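Local coordinates for protein response regulator receiver modulated diguanylate cyclase with PAS/PAC sensor (Desulfovibrio desulfuricans subsp. desulfuricans, PDB 3CG0) that probably receives a phosphorylation signal through its receiver domain, the part crystallised, and so controls the diguanylate cyclase activity of the same protein, which makes cyclic di-GMP, at residues T73-A78 with K101-F106; I14-R19 with L109-A114. All coordinates share one frame; numbering follows the deposited sequence.

Both contacts lie in the receiver domain, a CheY-like fold with five parallel strands flanked by helices. Interaction 1 packs helix 70-80 against the loop that follows helix 94-101. Interaction 2 joins the loops after strands 11-15 and 107-110. It lies beside D61, the predicted phosphorylation site. The contact centres are about 16 Å apart, on opposite sides of the chain's centre. Their segments still meet in the core through V15. T73 CG2 lies 4.0 Å from V15 CG1, and L77 CD1 lies 4.2 Å from V15 CG2. Helix 70-80 thus packs on strand 11-15, which leads into the acidic loop, and also on V103.

Interaction 1. Residues T73-A78 with K101-F106; sequences TAARLA and KRVNPF
V103 packs against A74, A75 and A78 in a helix-to-loop contact of the CheY-like receiver fold. The three alanines lie on helix 70-80, which connects strand 57-61 to strand 85-89. V103 lies in the loop between helix 94-101 and strand 107-110. The contact therefore joins two neighbouring beta-alpha-beta crossovers.

The side-chain contacts are apolar. The two methyls of V103 are shared between adjacent alanines. CG1 of V103 sits 3.8 Å from CB of A75, while CG2 of V103 is 4.2 Å from CB of A74. A chi1 of -30° puts the valine away from a staggered value and turns its branches to these two partners. Small alanine side chains allow the valine to come close to the helix backbone, with V103 CB 4.0 Å from A75 CA. A74 and V103 both also touch F87 of strand 85-89, so the contact continues into the core.

A backbone bond closes the turn that holds the valine. A type I turn runs from K101 to N104, closed by N104 N donating to K101 O at 2.9 Å. N104 then takes positive phi and leads the chain to P105. The N104 side chain hydrogen-bonds to N104 and K128 of the second subunit.

The remaining contact is van der Waals, with A78 CB 4.3 Å from the carbonyl oxygen of V103.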
loop_
_atom_site.group_PDB
_atom_site.type_symbol
_atom_site.label_atom_id
_atom_site.label_comp_id
_atom_site.label_asym_id
_atom_site.label_seq_id
_atom_site.Cartn_x
_atom_site.Cartn_y
_atom_site.Cartn_z
ATOM N N THR C 73 -33.455 -9.013 -8.677
ATOM C CA THR C 73 -33.347 -7.632 -8.232
ATOM C C THR C 73 -31.887 -7.349 -7.858
ATOM O O THR C 73 -31.308 -6.394 -8.341
ATOM C CB THR C 73 -34.294 -7.357 -7.048
ATOM O OG1 THR C 73 -35.640 -7.668 -7.439
ATOM C CG2 THR C 73 -34.220 -5.920 -6.632
ATOM N N ALA C 74 -31.290 -8.212 -7.045
ATOM C CA ALA C 74 -29.866 -8.064 -6.695
ATOM C C ALA C 74 -28.925 -8.176 -7.908
ATOM O O ALA C 74 -28.019 -7.369 -8.052
ATOM C CB ALA C 74 -29.495 -9.062 -5.657
ATOM N N ALA C 75 -29.155 -9.157 -8.789
ATOM C CA ALA C 75 -28.396 -9.279 -10.052
ATOM C C ALA C 75 -28.366 -7.983 -10.838
ATOM O O ALA C 75 -27.310 -7.577 -11.324
ATOM C CB ALA C 75 -28.947 -10.406 -10.926
ATOM N N ARG C 76 -29.506 -7.305 -10.925
ATOM C CA ARG C 76 -29.565 -6.046 -11.651
ATOM C C ARG C 76 -28.928 -4.870 -10.930
ATOM O O ARG C 76 -28.241 -4.063 -11.555
ATOM C CB ARG C 76 -30.992 -5.729 -12.088
ATOM C CG ARG C 76 -31.308 -6.319 -13.453
ATOM C CD ARG C 76 -32.796 -6.492 -13.663
ATOM N NE ARG C 76 -33.096 -7.221 -14.896
ATOM C CZ ARG C 76 -33.182 -8.548 -15.000
ATOM N NH1 ARG C 76 -32.986 -9.333 -13.944
ATOM N NH2 ARG C 76 -33.465 -9.096 -16.177
ATOM N N LEU C 77 -29.147 -4.773 -9.625
ATOM C CA LEU C 77 -28.498 -3.737 -8.816
ATOM C C LEU C 77 -26.972 -3.892 -8.814
ATOM O O LEU C 77 -26.247 -2.901 -8.926
ATOM C CB LEU C 77 -29.052 -3.748 -7.380
ATOM C CG LEU C 77 -30.545 -3.448 -7.170
ATOM C CD1 LEU C 77 -30.966 -3.755 -5.750
ATOM C CD2 LEU C 77 -30.903 -2.023 -7.542
ATOM N N ALA C 78 -26.497 -5.133 -8.701
ATOM C CA ALA C 78 -25.053 -5.442 -8.667
ATOM C C ALA C 78 -24.317 -5.197 -9.972
ATOM O O ALA C 78 -23.134 -4.851 -9.962
ATOM C CB ALA C 78 -24.818 -6.866 -8.219
ATOM N N LYS C 101 -25.699 -17.219 -5.488
ATOM C CA LYS C 101 -24.256 -17.348 -5.717
ATOM C C LYS C 101 -23.789 -16.575 -6.961
ATOM O O LYS C 101 -22.773 -15.887 -6.917
ATOM C CB LYS C 101 -23.868 -18.827 -5.839
ATOM C CG LYS C 101 -22.364 -19.095 -5.753
ATOM C CD LYS C 101 -21.938 -20.357 -6.509
ATOM C CE LYS C 101 -22.001 -21.623 -5.651
ATOM N NZ LYS C 101 -23.357 -22.247 -5.643
ATOM N N ARG C 102 -24.558 -16.670 -8.045
ATOM C CA ARG C 102 -24.199 -16.070 -9.339
ATOM C C ARG C 102 -24.193 -14.543 -9.407
ATOM O O ARG C 102 -23.548 -13.974 -10.294
ATOM C CB ARG C 102 -25.085 -16.620 -10.464
ATOM C CG ARG C 102 -24.665 -17.989 -10.975
ATOM C CD ARG C 102 -25.618 -19.090 -10.547
ATOM N NE ARG C 102 -26.851 -19.086 -11.336
ATOM C CZ ARG C 102 -27.734 -20.086 -11.370
ATOM N NH1 ARG C 102 -27.535 -21.193 -10.660
ATOM N NH2 ARG C 102 -28.824 -19.979 -12.121
ATOM N N VAL C 103 -24.898 -13.870 -8.495
ATOM C CA VAL C 103 -24.833 -12.400 -8.433
ATOM C C VAL C 103 -23.597 -11.979 -7.620
ATOM O O VAL C 103 -23.228 -10.802 -7.589
ATOM C CB VAL C 103 -26.157 -11.734 -7.895
ATOM C CG1 VAL C 103 -27.381 -12.567 -8.245
ATOM C CG2 VAL C 103 -26.115 -11.475 -6.402
ATOM N N ASN C 104 -22.949 -12.975 -7.020
ATOM C CA ASN C 104 -21.851 -12.810 -6.062
ATOM C C ASN C 104 -22.091 -11.719 -5.019
ATOM O O ASN C 104 -21.518 -10.627 -5.120
ATOM C CB ASN C 104 -20.496 -12.624 -6.763
ATOM C CG ASN C 104 -19.319 -12.694 -5.785
ATOM O OD1 ASN C 104 -19.291 -13.534 -4.874
ATOM N ND2 ASN C 104 -18.357 -11.790 -5.957
ATOM N N PRO C 105 -22.951 -12.005 -4.017
ATOM C CA PRO C 105 -23.161 -11.021 -2.971
ATOM C C PRO C 105 -21.988 -11.048 -2.013
ATOM O O PRO C 105 -21.164 -11.957 -2.054
ATOM C CB PRO C 105 -24.393 -11.547 -2.251
ATOM C CG PRO C 105 -24.263 -13.022 -2.384
ATOM C CD PRO C 105 -23.741 -13.227 -3.773
ATOM N N PHE C 106 -21.935 -10.060 -1.140
ATOM C CA PHE C 106 -20.903 -9.997 -0.151
ATOM C C PHE C 106 -21.098 -11.055 0.938
ATOM O O PHE C 106 -20.146 -11.698 1.385
ATOM C CB PHE C 106 -20.902 -8.614 0.472
ATOM C CG PHE C 106 -19.987 -8.506 1.628
ATOM C CD1 PHE C 106 -18.619 -8.382 1.421
ATOM C CD2 PHE C 106 -20.484 -8.561 2.925
ATOM C CE1 PHE C 106 -17.761 -8.288 2.493
ATOM C CE2 PHE C 106 -19.638 -8.464 3.998
ATOM C CZ PHE C 106 -18.279 -8.337 3.775
#

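Interaction 2. Residues I14-R19 with L109-A114; sequences IVEDGR and LAKPVA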
loop_
_atom_site.group_PDB
_atom_site.type_symbol
_atom_site.label_atom_id
_atom_site.label_comp_id
_atom_site.label_asym_id
_atom_site.label_seq_id
_atom_site.Cartn_x
_atom_site.Cartn_y
_atom_site.Cartn_z
ATOM N N ILE C 14 -32.909 -0.410 0.720
ATOM C CA ILE C 14 -33.499 -1.646 1.251
ATOM C C ILE C 14 -34.571 -2.171 0.292
ATOM O O ILE C 14 -35.420 -1.419 -0.173
ATOM C CB ILE C 14 -34.135 -1.440 2.640
ATOM C CG1 ILE C 14 -33.110 -0.924 3.655
ATOM C CG2 ILE C 14 -34.760 -2.733 3.162
ATOM C CD1 ILE C 14 -33.721 -0.616 5.021
ATOM N N VAL C 15 -34.494 -3.456 -0.029
ATOM C CA VAL C 15 -35.496 -4.125 -0.840
ATOM C C VAL C 15 -36.056 -5.257 0.011
ATOM O O VAL C 15 -35.374 -6.252 0.251
ATOM C CB VAL C 15 -34.905 -4.697 -2.138
ATOM C CG1 VAL C 15 -36.019 -5.042 -3.120
ATOM C CG2 VAL C 15 -33.960 -3.724 -2.775
ATOM N N GLU C 16 -37.295 -5.098 0.472
ATOM C CA GLU C 16 -37.850 -5.968 1.497
ATOM C C GLU C 16 -39.367 -5.958 1.411
ATOM O O GLU C 16 -39.978 -4.883 1.419
ATOM C CB GLU C 16 -37.397 -5.469 2.870
ATOM C CG GLU C 16 -38.082 -6.117 4.054
ATOM C CD GLU C 16 -37.592 -7.523 4.306
ATOM O OE1 GLU C 16 -36.362 -7.706 4.461
ATOM O OE2 GLU C 16 -38.439 -8.439 4.360
ATOM N N ASP C 17 -39.968 -7.149 1.334
ATOM C CA ASP C 17 -41.427 -7.289 1.193
ATOM C C ASP C 17 -42.161 -7.097 2.530
ATOM O O ASP C 17 -43.171 -6.401 2.586
ATOM C CB ASP C 17 -41.789 -8.648 0.571
ATOM C CG ASP C 17 -42.781 -8.529 -0.592
ATOM O OD1 ASP C 17 -43.670 -7.644 -0.567
ATOM O OD2 ASP C 17 -42.670 -9.339 -1.537
ATOM N N GLY C 18 -41.650 -7.716 3.594
ATOM C CA GLY C 18 -42.231 -7.585 4.941
ATOM C C GLY C 18 -42.047 -6.200 5.544
ATOM O O GLY C 18 -40.937 -5.828 5.924
ATOM N N ARG C 19 -43.148 -5.447 5.637
ATOM C CA ARG C 19 -43.136 -4.031 6.060
ATOM C C ARG C 19 -42.615 -3.766 7.473
ATOM O O ARG C 19 -42.046 -2.710 7.737
ATOM C CB ARG C 19 -44.519 -3.394 5.894
ATOM C CG ARG C 19 -44.754 -2.798 4.533
ATOM C CD ARG C 19 -45.669 -1.596 4.630
ATOM N NE ARG C 19 -45.981 -1.024 3.321
ATOM C CZ ARG C 19 -47.019 -1.384 2.570
ATOM N NH1 ARG C 19 -47.866 -2.323 2.987
ATOM N NH2 ARG C 19 -47.209 -0.798 1.395
ATOM N N LEU C 109 -27.342 -12.174 5.566
ATOM C CA LEU C 109 -27.744 -11.815 6.929
ATOM C C LEU C 109 -29.105 -12.411 7.257
ATOM O O LEU C 109 -30.099 -12.080 6.609
ATOM C CB LEU C 109 -27.772 -10.289 7.099
ATOM C CG LEU C 109 -26.656 -9.600 7.902
ATOM C CD1 LEU C 109 -25.393 -10.432 8.061
ATOM C CD2 LEU C 109 -26.330 -8.254 7.298
ATOM N N ALA C 110 -29.140 -13.296 8.251
ATOM C CA ALA C 110 -30.377 -13.956 8.653
ATOM C C ALA C 110 -31.174 -13.095 9.621
ATOM O O ALA C 110 -30.634 -12.609 10.614
ATOM C CB ALA C 110 -30.078 -15.317 9.261
ATOM N N LYS C 111 -32.458 -12.901 9.324
ATOM C CA LYS C 111 -33.332 -12.109 10.190
ATOM C C LYS C 111 -33.840 -12.945 11.377
ATOM O O LYS C 111 -34.127 -14.136 11.206
ATOM C CB LYS C 111 -34.477 -11.453 9.393
ATOM C CG LYS C 111 -35.375 -12.403 8.603
ATOM C CD LYS C 111 -35.581 -11.907 7.171
ATOM C CE LYS C 111 -36.603 -10.790 7.061
ATOM N NZ LYS C 111 -37.877 -11.299 6.506
ATOM N N PRO C 112 -33.931 -12.342 12.588
ATOM C CA PRO C 112 -33.609 -10.958 12.982
ATOM C C PRO C 112 -32.111 -10.663 12.952
ATOM O O PRO C 112 -31.310 -11.398 13.539
ATOM C CB PRO C 112 -34.146 -10.857 14.419
ATOM C CG PRO C 112 -35.029 -12.056 14.603
ATOM C CD PRO C 112 -34.427 -13.115 13.740
ATOM N N VAL C 113 -31.764 -9.592 12.244
ATOM C CA VAL C 113 -30.384 -9.206 12.006
ATOM C C VAL C 113 -29.838 -8.513 13.248
ATOM O O VAL C 113 -30.457 -7.577 13.758
ATOM C CB VAL C 113 -30.280 -8.263 10.767
ATOM C CG1 VAL C 113 -28.842 -7.825 10.516
ATOM C CG2 VAL C 113 -30.867 -8.934 9.520
ATOM N N ALA C 114 -28.696 -8.988 13.742
ATOM C CA ALA C 114 -27.961 -8.280 14.784
ATOM C C ALA C 114 -27.330 -7.025 14.191
ATOM O O ALA C 114 -26.741 -7.070 13.108
ATOM C CB ALA C 114 -26.897 -9.183 15.397
#
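E16 and K111 follow strands 11-15 and 107-110 directly, and the backbone after K111 turns through a cis peptide bond to P112. The two side chains approach from opposite directions, the lysine end coming from above the carboxylate plane and tilted toward OE2. E16 has CG anti to its backbone N (chi1 170°), then bends at chi2 toward the lysine. K111 bends at chi2, chi3 and chi4, which carries CE and NZ to the carboxylate. Its CE lies 4.0 Å from both OE1 and OE2 of E16. K111 NZ and E16 OE2, 3.6 Å apart, form a long salt bridge. A second, weak grip on the same oxygen comes from the loop itself, with G18 N donating to E16 OE2 at 3.4 Å and an angle of 138°.

The site is consistent with the phosphorylation pocket of receiver domains, where an acidic pair and a lysine surround the acceptor aspartate. E16 and D17 probably supply the acids. D61 is the predicted acceptor. Its OD2 lies close to E16 OE1 and forms a weak, long ion pair with K111 NZ. The lysine thus faces two carboxylates, and its positive charge probably offsets part of the repulsion between them.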